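Local structure of dihydrodipicolinate synthase (Agrobacterium tumefaciens str., 3B4U) at the interface of chains A and B. The protein catalyses, as a dihydrodipicolinate synthase, the condensation of pyruvate with aspartate semialdehyde, an early step of the lysine branch of amino-acid biosynthesis. Numbering follows the deposited sequence. Chains: chain A/B, Dihydrodipicolinate synthase.

The interface of chains A and B. Residues chain A 82-84, 107, 110, 113, 117-118, 120-121; chain B 51-52, 267-270.
The cis peptide bond between B:Ala268 and B:Pro269 turns the loop 267-270 sharply, setting the proline into a groove of chain A formed by A:Pro107, A:Val113 and helix 115-129. The patch belongs to a two-fold symmetric interface between (β/α)8 barrels of the dihydrodipicolinate synthase family, which may correspond to a dimer interface of the family. B:Pro269 meets A:Pro107 tip to tip, CG to CG at 3.7 Å, while the side chain of A:Val113 crosses it obliquely, with CG1 against the proline CG. Its neighbour B:Ala268 presses CB against the helix backbone, 3.6 Å from A:Trp121 CA, beside the methyl of A:Ala120. A:Trp121 has CG anti to its backbone N (chi1 -172°); A:Pro107 CD sits centrally over one face of the indole, and B:Ala268 O lies at the ring edge, in plane.

A:Phe110, with CG anti to its carbonyl carbon (chi1 -72°), inserts its ring between two side chains of chain B. B:Cys51 SG lies over one face near the rim, 3.3 Å from A:Phe110 CE2, from the crowded position between its own backbone N and carbonyl carbon (chi1 48°). B:Leu270 crosses at about a right angle, CD2 over the opposite face toward the rim and CD1 reaching past CE2 on the same side.

Polar groups are joined across the seam through water. Water 1 lies 2.9 Å from B:Ser52 OG, water 2 lies 2.8 Å from B:Ala268 O, and both also contact A:Asp82 O. Water 3 accepts a nearly straight bond from A:Ile84 N (2.8 Å) while contacting B:Ser52 O. Within chain B, B:Arg267 NH1 donates a hydrogen bond to B:Ser52 O at 2.9 Å, approaching from above the carbonyl plane; the arginine chain, bent at chi3, passes its CG obliquely by A:Ile84 CD1.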
ATOM      1  N   ASP A  82      -2.781  -4.801  -1.516  1.00  6.48           N
ATOM      2  CA  ASP A  82      -3.651  -4.614  -0.352  1.00  6.43           C
ATOM      3  C   ASP A  82      -4.996  -5.290  -0.447  1.00  6.34           C
ATOM      4  O   ASP A  82      -5.716  -5.352   0.546  1.00  7.67           O
ATOM      5  CB  ASP A  82      -3.784  -3.126  -0.062  1.00  6.61           C
ATOM      6  CG  ASP A  82      -2.429  -2.472   0.031  1.00  6.55           C
ATOM      7  OD1 ASP A  82      -1.546  -3.058   0.697  1.00  6.91           O
ATOM      8  OD2 ASP A  82      -2.240  -1.405  -0.585  1.00  6.72           O
ATOM      9  N   SER A  83      -5.330  -5.834  -1.614  1.00  5.78           N
ATOM     10  CA  SER A  83      -6.613  -6.518  -1.798  1.00  6.75           C
ATOM     11  C   SER A  83      -6.405  -7.990  -1.947  1.00  7.07           C
ATOM     12  O   SER A  83      -5.398  -8.467  -2.508  1.00  6.89           O
ATOM     13  CB  SER A  83      -7.348  -5.929  -3.005  1.00  6.88           C
ATOM     14  OG  SER A  83      -6.630  -6.218  -4.205  1.00  8.14           O
ATOM     15  N   ILE A  84      -7.419  -8.720  -1.522  1.00  7.55           N
ATOM     16  CA  ILE A  84      -7.468 -10.167  -1.692  1.00  8.06           C
ATOM     17  C   ILE A  84      -7.432 -10.535  -3.172  1.00  7.89           C
ATOM     18  O   ILE A  84      -6.678 -11.443  -3.573  1.00  8.17           O
ATOM     19  CB  ILE A  84      -8.725 -10.737  -1.000  1.00  8.72           C
ATOM     20  CG1 ILE A  84      -8.607 -10.549   0.520  1.00 10.52           C
ATOM     21  CG2 ILE A  84      -8.961 -12.190  -1.385  1.00 10.14           C
ATOM     22  CD1 ILE A  84      -9.971 -10.540   1.278  1.00 10.89           C
ATOM     23  N   PRO A 107      -1.492  -6.891   3.708  1.00  6.70           N
ATOM     24  CA  PRO A 107      -1.937  -5.618   3.174  1.00  7.01           C
ATOM     25  C   PRO A 107      -1.400  -4.500   4.064  1.00  7.27           C
ATOM     26  O   PRO A 107      -1.254  -4.673   5.281  1.00  7.65           O
ATOM     27  CB  PRO A 107      -3.460  -5.737   3.255  1.00  7.87           C
ATOM     28  CG  PRO A 107      -3.712  -6.721   4.404  1.00  7.97           C
ATOM     29  CD  PRO A 107      -2.593  -7.694   4.261  1.00  7.22           C
ATOM     30  N   PHE A 110      -4.396   0.050   5.487  1.00  7.02           N
ATOM     31  CA  PHE A 110      -4.922   0.184   6.828  1.00  7.22           C
ATOM     32  C   PHE A 110      -3.834  -0.121   7.859  1.00  6.92           C
ATOM     33  O   PHE A 110      -3.010  -1.039   7.707  1.00  7.46           O
ATOM     34  CB  PHE A 110      -6.135  -0.731   7.055  1.00  7.96           C
ATOM     35  CG  PHE A 110      -7.406  -0.307   6.336  1.00  7.48           C
ATOM     36  CD1 PHE A 110      -7.868   0.993   6.411  1.00 10.27           C
ATOM     37  CD2 PHE A 110      -8.180  -1.222   5.637  1.00  8.43           C
ATOM     38  CE1 PHE A 110      -9.083   1.369   5.806  1.00 10.33           C
ATOM     39  CE2 PHE A 110      -9.366  -0.855   5.049  1.00  8.65           C
ATOM     40  CZ  PHE A 110      -9.808   0.452   5.107  1.00  9.45           C
ATOM     41  N   VAL A 113      -3.853  -3.128  12.317  1.00  8.53           N
ATOM     42  CA  VAL A 113      -4.813  -4.192  12.078  1.00  8.41           C
ATOM     43  C   VAL A 113      -4.520  -5.362  13.018  1.00  8.78           C
ATOM     44  O   VAL A 113      -3.399  -5.555  13.483  1.00  9.47           O
ATOM     45  CB  VAL A 113      -4.817  -4.635  10.601  1.00  7.93           C
ATOM     46  CG1 VAL A 113      -5.329  -3.449   9.723  1.00  9.83           C
ATOM     47  CG2 VAL A 113      -3.457  -5.149  10.121  1.00 10.36           C
ATOM     48  N   GLY A 117      -7.810 -10.155  11.834  1.00  7.52           N
ATOM     49  CA  GLY A 117      -8.043  -9.612  10.501  1.00  7.37           C
ATOM     50  C   GLY A 117      -7.014 -10.104   9.498  1.00  7.04           C
ATOM     51  O   GLY A 117      -7.334 -10.394   8.356  1.00  6.86           O
ATOM     52  N   LEU A 118      -5.771 -10.211   9.940  1.00  6.75           N
ATOM     53  CA  LEU A 118      -4.717 -10.731   9.080  1.00  6.49           C
ATOM     54  C   LEU A 118      -4.934 -12.204   8.754  1.00  6.09           C
ATOM     55  O   LEU A 118      -4.764 -12.615   7.624  1.00  6.33           O
ATOM     56  CB  LEU A 118      -3.341 -10.536   9.693  1.00  6.26           C
ATOM     57  CG  LEU A 118      -2.919  -9.076   9.787  1.00  6.89           C
ATOM     58  CD1 LEU A 118      -1.680  -8.939  10.654  1.00  8.23           C
ATOM     59  CD2 LEU A 118      -2.675  -8.475   8.375  1.00  8.15           C
ATOM     60  N   ALA A 120      -7.763 -13.758   8.582  1.00  7.03           N
ATOM     61  CA  ALA A 120      -8.876 -13.785   7.642  1.00  7.49           C
ATOM     62  C   ALA A 120      -8.426 -13.337   6.241  1.00  7.03           C
ATOM     63  O   ALA A 120      -8.857 -13.902   5.241  1.00  7.18           O
ATOM     64  CB  ALA A 120     -10.018 -12.909   8.155  1.00  8.20           C
ATOM     65  N   TRP A 121      -7.497 -12.384   6.161  1.00  6.73           N
ATOM     66  CA  TRP A 121      -7.027 -11.885   4.870  1.00  7.02           C
ATOM     67  C   TRP A 121      -6.235 -12.975   4.146  1.00  6.75           C
ATOM     68  O   TRP A 121      -6.500 -13.306   2.989  1.00  6.66           O
ATOM     69  CB  TRP A 121      -6.165 -10.637   5.045  1.00  6.75           C
ATOM     70  CG  TRP A 121      -5.819  -9.974   3.768  1.00  6.46           C
ATOM     71  CD1 TRP A 121      -6.554  -9.028   3.125  1.00  6.86           C
ATOM     72  CD2 TRP A 121      -4.633 -10.168   2.973  1.00  6.27           C
ATOM     73  NE1 TRP A 121      -5.907  -8.606   1.991  1.00  7.50           N
ATOM     74  CE2 TRP A 121      -4.736  -9.300   1.869  1.00  6.73           C
ATOM     75  CE3 TRP A 121      -3.491 -10.952   3.099  1.00  6.88           C
ATOM     76  CZ2 TRP A 121      -3.741  -9.205   0.919  1.00  7.31           C
ATOM     77  CZ3 TRP A 121      -2.505 -10.852   2.160  1.00  7.15           C
ATOM     78  CH2 TRP A 121      -2.627  -9.980   1.086  1.00  7.12           C
TER
ATOM     79  N   CYS B  51      -8.803   0.178  -0.630  1.00  6.02           N
ATOM     80  CA  CYS B  51      -7.569  -0.620  -0.620  1.00  6.60           C
ATOM     81  C   CYS B  51      -7.864  -2.110  -0.711  1.00  6.50           C
ATOM     82  O   CYS B  51      -7.066  -2.880  -1.264  1.00  7.08           O
ATOM     83  CB  CYS B  51      -6.742  -0.316   0.644  1.00  6.31           C
ATOM     84  SG  CYS B  51      -7.710  -0.346   2.186  1.00  7.63           S
ATOM     85  N   SER B  52      -9.018  -2.524  -0.186  1.00  5.73           N
ATOM     86  CA  SER B  52      -9.420  -3.913  -0.153  1.00  6.36           C
ATOM     87  C   SER B  52     -10.240  -4.340  -1.371  1.00  6.37           C
ATOM     88  O   SER B  52     -10.608  -5.510  -1.448  1.00  7.48           O
ATOM     89  CB  SER B  52     -10.238  -4.160   1.114  1.00  6.28           C
ATOM     90  OG  SER B  52      -9.495  -3.725   2.244  1.00  7.31           O
ATOM     91  N   ARG B 267     -14.390  -6.149   5.176  1.00  6.49           N
ATOM     92  CA  ARG B 267     -13.437  -7.034   4.547  1.00  7.11           C
ATOM     93  C   ARG B 267     -12.147  -7.062   5.339  1.00  6.14           C
ATOM     94  O   ARG B 267     -11.663  -6.049   5.841  1.00  6.56           O
ATOM     95  CB  ARG B 267     -13.173  -6.582   3.097  1.00  7.96           C
ATOM     96  CG  ARG B 267     -12.373  -7.454   2.220  1.00 10.86           C
ATOM     97  CD  ARG B 267     -12.632  -7.095   0.756  1.00 10.90           C
ATOM     98  NE  ARG B 267     -13.785  -7.684   0.054  1.00 10.87           N
ATOM     99  CZ  ARG B 267     -13.967  -7.531  -1.277  1.00  8.62           C
ATOM    100  NH1 ARG B 267     -13.143  -6.756  -1.951  1.00  7.58           N
ATOM    101  NH2 ARG B 267     -14.958  -8.112  -1.948  1.00  9.79           N
ATOM    102  N   ALA B 268     -11.555  -8.239   5.456  1.00  6.29           N
ATOM    103  CA  ALA B 268     -10.238  -8.372   6.045  1.00  6.70           C
ATOM    104  C   ALA B 268      -9.302  -7.410   5.299  1.00  6.73           C
ATOM    105  O   ALA B 268      -9.416  -7.249   4.098  1.00  7.23           O
ATOM    106  CB  ALA B 268      -9.759  -9.828   5.896  1.00  7.97           C
ATOM    107  N   PRO B 269      -8.354  -6.779   6.006  1.00  6.84           N
ATOM    108  CA  PRO B 269      -7.938  -7.045   7.375  1.00  7.30           C
ATOM    109  C   PRO B 269      -8.686  -6.318   8.491  1.00  7.00           C
ATOM    110  O   PRO B 269      -8.290  -6.424   9.656  1.00  7.80           O
ATOM    111  CB  PRO B 269      -6.494  -6.574   7.329  1.00  8.45           C
ATOM    112  CG  PRO B 269      -6.570  -5.390   6.433  1.00  8.26           C
ATOM    113  CD  PRO B 269      -7.484  -5.786   5.358  1.00  7.27           C
ATOM    114  N   LEU B 270      -9.761  -5.612   8.167  1.00  6.49           N
ATOM    115  CA  LEU B 270     -10.656  -5.086   9.192  1.00  6.84           C
ATOM    116  C   LEU B 270     -11.442  -6.238   9.806  1.00  7.06           C
ATOM    117  O   LEU B 270     -11.565  -7.299   9.192  1.00  7.62           O
ATOM    118  CB  LEU B 270     -11.592  -4.037   8.609  1.00  6.84           C
ATOM    119  CG  LEU B 270     -10.951  -2.811   7.948  1.00  6.81           C
ATOM    120  CD1 LEU B 270     -11.987  -1.838   7.470  1.00  8.28           C
ATOM    121  CD2 LEU B 270      -9.965  -2.118   8.893  1.00  9.12           C
TER
HETATM  122  O   HOH W   1      -6.642  -3.828   2.645  1.00  7.78           O
HETATM  123  O   HOH W   2      -8.101  -6.688   1.690  1.00 12.05           O
HETATM  124  O   HOH W   3      -9.511  -7.514  -0.144  1.00 14.75           O